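Long-range contact in acetylated cis-Golgi protein, involved in ER-to-Golgi transport (Saccharomyces cerevisiae, PDB 6G8Y), which takes part in ER-to-Golgi transport as a yeast relative of the Golgi-stacking protein GRASP65, whose PDZ domains interact with the golgin GM130: residues A[34-40]-A[72-77]. Numbering follows the deposited sequence.
Sequences YIVGFND and LKVNIW
Residues 34-38 and 72-77 pair as antiparallel strands whose axes come within 4.5 Å, their N-to-C directions 135° apart. Tyr34 and Trp77 form a hydrogen-bonded pair (Tyr34 N to Trp77 O and Trp77 N to Tyr34 O, both 2.9 Å), and Ile35 faces Ile76 in a non-hydrogen-bonded pair. A classic beta bulge then shifts the register by one: Val36 and Gly37 both lie opposite Asn75, and Asn75 O accepts from Val36 N (2.8 Å) and Gly37 N (3.2 Å). Val36, at phi/psi -107/-15, makes the kink. Asn75 N returns to Gly37 O at 2.9 Å, Phe38 faces Val74, and Asn39 N reaches Lys73 O at 2.8 Å. Asn39 (phi/psi 55/38) and Asp40 (67/17) fit a type I' turn into strand 41-47.

Ile35, Phe38, Val74 and Ile76 share one face of the sheet. Ile35 CD1 lies 3.3 Å from Val74 CG1, and Phe38 CD1 meets Leu72 CD2 at 3.8 Å; helix 57-66 covers Phe38, Phe64 edge-to-face with its ring. Tyr34, Asn75 and Trp77 occupy the other face, touched by helix 2-10, apparently expression tag, not native cover; Val36 CG1 packs on Trp77 CB at 3.5 Å. A CB on Gly37 would clash with Asn75 OD1.

Asn75 (chi1 m) receives Asp40 N at OD1 (3.0 Å) and donates from ND2 to Asp40 OD1 (2.9 Å), while Asp40 OD2 forms a 2.7 Å salt bridge with Lys73 NZ. This pairing belongs to the PDZ beta-sheet: apolar packing fills the face of Ile35 and Phe38, while Asn75 and Lys73 tie the polar turn to the neighbouring strand.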
ATOM      1  N   TYR A  34       1.487  -0.717   6.483  1.00 15.69           N
ATOM      2  CA  TYR A  34       1.438   0.121   5.285  1.00 14.94           C
ATOM      3  C   TYR A  34       1.249  -0.769   4.065  1.00 13.69           C
ATOM      4  O   TYR A  34       1.852  -1.837   3.969  1.00 15.19           O
ATOM      5  CB  TYR A  34       2.751   0.876   5.104  1.00 17.77           C
ATOM      6  CG  TYR A  34       2.877   2.072   5.981  1.00 21.41           C
ATOM      7  CD1 TYR A  34       2.242   3.265   5.630  1.00 22.73           C
ATOM      8  CD2 TYR A  34       3.656   2.041   7.128  1.00 27.47           C
ATOM      9  CE1 TYR A  34       2.368   4.397   6.399  1.00 30.38           C
ATOM     10  CE2 TYR A  34       3.783   3.179   7.923  1.00 33.75           C
ATOM     11  CZ  TYR A  34       3.137   4.353   7.542  1.00 37.59           C
ATOM     12  OH  TYR A  34       3.249   5.494   8.293  1.00 37.65           O
ATOM     13  N   ILE A  35       0.414  -0.314   3.127  1.00 13.53           N
ATOM     14  CA  ILE A  35       0.369  -0.932   1.809  1.00 13.25           C
ATOM     15  C   ILE A  35       1.557  -0.436   1.012  1.00 13.57           C
ATOM     16  O   ILE A  35       1.681   0.756   0.744  1.00 16.05           O
ATOM     17  CB  ILE A  35      -0.903  -0.568   1.022  1.00 15.45           C
ATOM     18  CG1 ILE A  35      -2.161  -0.895   1.802  1.00 19.61           C
ATOM     19  CG2 ILE A  35      -0.907  -1.272  -0.319  1.00 15.42           C
ATOM     20  CD1 ILE A  35      -2.126  -2.237   2.435  1.00 18.76           C
ATOM     21  N   VAL A  36       2.417  -1.370   0.630  1.00 12.96           N
ATOM     22  CA  VAL A  36       3.592  -1.052  -0.182  1.00 13.93           C
ATOM     23  C   VAL A  36       3.485  -1.524  -1.631  1.00 13.31           C
ATOM     24  O   VAL A  36       4.248  -1.086  -2.493  1.00 15.52           O
ATOM     25  CB  VAL A  36       4.890  -1.546   0.505  1.00 15.94           C
ATOM     26  CG1 VAL A  36       5.087  -0.788   1.811  1.00 17.65           C
ATOM     27  CG2 VAL A  36       4.902  -3.043   0.742  1.00 16.19           C
ATOM     28  N   GLY A  37       2.529  -2.402  -1.919  1.00 11.25           N
ATOM     29  CA  GLY A  37       2.345  -2.857  -3.270  1.00 12.35           C
ATOM     30  C   GLY A  37       0.962  -3.427  -3.492  1.00 11.90           C
ATOM     31  O   GLY A  37       0.255  -3.787  -2.547  1.00 11.50           O
ATOM     32  N   PHE A  38       0.625  -3.542  -4.770  1.00 13.35           N
ATOM     33  CA  PHE A  38      -0.540  -4.270  -5.223  1.00 12.55           C
ATOM     34  C   PHE A  38      -0.062  -5.253  -6.256  1.00 14.25           C
ATOM     35  O   PHE A  38       0.665  -4.846  -7.167  1.00 15.83           O
ATOM     36  CB  PHE A  38      -1.577  -3.338  -5.867  1.00 13.09           C
ATOM     37  CG  PHE A  38      -2.191  -2.334  -4.911  1.00 13.67           C
ATOM     38  CD1 PHE A  38      -2.928  -2.771  -3.827  1.00 13.66           C
ATOM     39  CD2 PHE A  38      -2.098  -0.952  -5.124  1.00 15.22           C
ATOM     40  CE1 PHE A  38      -3.502  -1.876  -2.957  1.00 14.23           C
ATOM     41  CE2 PHE A  38      -2.701  -0.052  -4.249  1.00 14.54           C
ATOM     42  CZ  PHE A  38      -3.388  -0.518  -3.168  1.00 14.55           C
ATOM     43  N   ASN A  39      -0.418  -6.535  -6.116  1.00 15.61           N
ATOM     44  CA  ASN A  39      -0.055  -7.530  -7.128  1.00 18.45           C
ATOM     45  C   ASN A  39       1.465  -7.549  -7.406  1.00 18.09           C
ATOM     46  O   ASN A  39       1.874  -7.689  -8.556  1.00 19.92           O
ATOM     47  CB  ASN A  39      -0.875  -7.233  -8.405  1.00 20.93           C
ATOM     48  CG  ASN A  39      -0.846  -8.363  -9.417  1.00 28.12           C
ATOM     49  OD1 ASN A  39      -0.796  -9.528  -9.055  1.00 32.53           O
ATOM     50  ND2 ASN A  39      -0.903  -8.013 -10.702  1.00 31.27           N
ATOM     51  N   ASP A  40       2.269  -7.384  -6.350  1.00 17.57           N
ATOM     52  CA  ASP A  40       3.736  -7.425  -6.350  1.00 19.93           C
ATOM     53  C   ASP A  40       4.458  -6.297  -7.099  1.00 19.68           C
ATOM     54  O   ASP A  40       5.655  -6.397  -7.355  1.00 21.57           O
ATOM     55  CB  ASP A  40       4.244  -8.810  -6.815  1.00 21.45           C
ATOM     56  CG  ASP A  40       3.755  -9.928  -5.924  1.00 21.70           C
ATOM     57  OD1 ASP A  40       3.760  -9.749  -4.687  1.00 19.98           O
ATOM     58  OD2 ASP A  40       3.372 -10.987  -6.454  1.00 24.39           O
ATOM     59  N   LEU A  72      -7.575  -9.516  -5.077  1.00 11.35           N
ATOM     60  CA  LEU A  72      -6.353  -8.712  -5.248  1.00 11.09           C
ATOM     61  C   LEU A  72      -5.396  -9.033  -4.101  1.00 10.59           C
ATOM     62  O   LEU A  72      -5.805  -9.000  -2.914  1.00 12.12           O
ATOM     63  CB  LEU A  72      -6.703  -7.218  -5.216  1.00 11.23           C
ATOM     64  CG  LEU A  72      -5.536  -6.228  -5.247  1.00 12.29           C
ATOM     65  CD1 LEU A  72      -4.836  -6.280  -6.578  1.00 13.53           C
ATOM     66  CD2 LEU A  72      -5.999  -4.804  -4.943  1.00 13.39           C
ATOM     67  N   LYS A  73      -4.137  -9.266  -4.460  1.00 11.26           N
ATOM     68  CA  LYS A  73      -3.044  -9.416  -3.518  1.00 11.84           C
ATOM     69  C   LYS A  73      -2.509  -8.050  -3.147  1.00 10.89           C
ATOM     70  O   LYS A  73      -2.136  -7.256  -4.005  1.00 12.70           O
ATOM     71  CB  LYS A  73      -1.945 -10.255  -4.144  1.00 13.81           C
ATOM     72  CG  LYS A  73      -0.826 -10.681  -3.231  1.00 17.06           C
ATOM     73  CD  LYS A  73      -0.083 -11.815  -3.956  1.00 23.70           C
ATOM     74  CE  LYS A  73       1.365 -11.851  -3.658  1.00 28.06           C
ATOM     75  NZ  LYS A  73       2.043 -12.620  -4.732  1.00 23.40           N
ATOM     76  N   VAL A  74      -2.479  -7.788  -1.848  1.00 12.18           N
ATOM     77  CA  VAL A  74      -2.041  -6.523  -1.270  1.00 12.29           C
ATOM     78  C   VAL A  74      -0.751  -6.813  -0.517  1.00 11.99           C
ATOM     79  O   VAL A  74      -0.731  -7.652   0.399  1.00 13.40           O
ATOM     80  CB  VAL A  74      -3.123  -5.984  -0.311  1.00 14.72           C
ATOM     81  CG1 VAL A  74      -2.718  -4.661   0.316  1.00 15.97           C
ATOM     82  CG2 VAL A  74      -4.441  -5.856  -1.079  1.00 16.45           C
ATOM     83  N   ASN A  75       0.317  -6.127  -0.897  1.00 11.55           N
ATOM     84  CA  ASN A  75       1.624  -6.275  -0.264  1.00 11.80           C
ATOM     85  C   ASN A  75       1.761  -5.313   0.884  1.00 11.63           C
ATOM     86  O   ASN A  75       1.643  -4.095   0.688  1.00 12.48           O
ATOM     87  CB  ASN A  75       2.759  -6.054  -1.268  1.00 13.05           C
ATOM     88  CG  ASN A  75       2.590  -6.881  -2.529  1.00 14.64           C
ATOM     89  OD1 ASN A  75       2.349  -6.337  -3.585  1.00 15.08           O
ATOM     90  ND2 ASN A  75       2.712  -8.221  -2.420  1.00 18.66           N
ATOM     91  N   ILE A  76       2.046  -5.854   2.076  1.00 12.89           N
ATOM     92  CA  ILE A  76       2.094  -5.065   3.291  1.00 14.48           C
ATOM     93  C   ILE A  76       3.487  -5.054   3.879  1.00 15.62           C
ATOM     94  O   ILE A  76       4.194  -6.049   3.803  1.00 17.58           O
ATOM     95  CB  ILE A  76       1.067  -5.612   4.292  1.00 16.53           C
ATOM     96  CG1 ILE A  76      -0.338  -5.243   3.761  1.00 20.69           C
ATOM     97  CG2 ILE A  76       1.285  -5.072   5.701  1.00 16.99           C
ATOM     98  CD1 ILE A  76      -1.442  -5.856   4.550  1.00 23.27           C
ATOM     99  N   TRP A  77       3.847  -3.914   4.442  1.00 15.37           N
ATOM    100  CA  TRP A  77       5.037  -3.741   5.292  0.57 18.37           C
ATOM    101  C   TRP A  77       4.531  -3.385   6.679  1.00 18.41           C
ATOM    102  O   TRP A  77       3.868  -2.359   6.836  1.00 16.55           O
ATOM    103  CB  TRP A  77       5.888  -2.586   4.754  0.57 20.70           C
ATOM    104  CG  TRP A  77       7.037  -2.127   5.657  0.57 24.16           C
ATOM    105  CD1 TRP A  77       7.105  -0.959   6.366  0.57 23.47           C
ATOM    106  CD2 TRP A  77       8.261  -2.825   5.916  0.57 24.87           C
ATOM    107  NE1 TRP A  77       8.299  -0.879   7.039  0.57 25.06           N
ATOM    108  CE2 TRP A  77       9.025  -2.013   6.790  0.57 26.03           C
ATOM    109  CE3 TRP A  77       8.792  -4.054   5.493  0.57 25.35           C
ATOM    110  CZ2 TRP A  77      10.291  -2.392   7.255  0.57 27.66           C
ATOM    111  CZ3 TRP A  77      10.056  -4.432   5.962  0.57 28.46           C
ATOM    112  CH2 TRP A  77      10.786  -3.597   6.834  0.57 29.42           C
TER
HETATM  113  O   HOH W   1      -3.264  -9.612  -7.314  1.00 18.63           O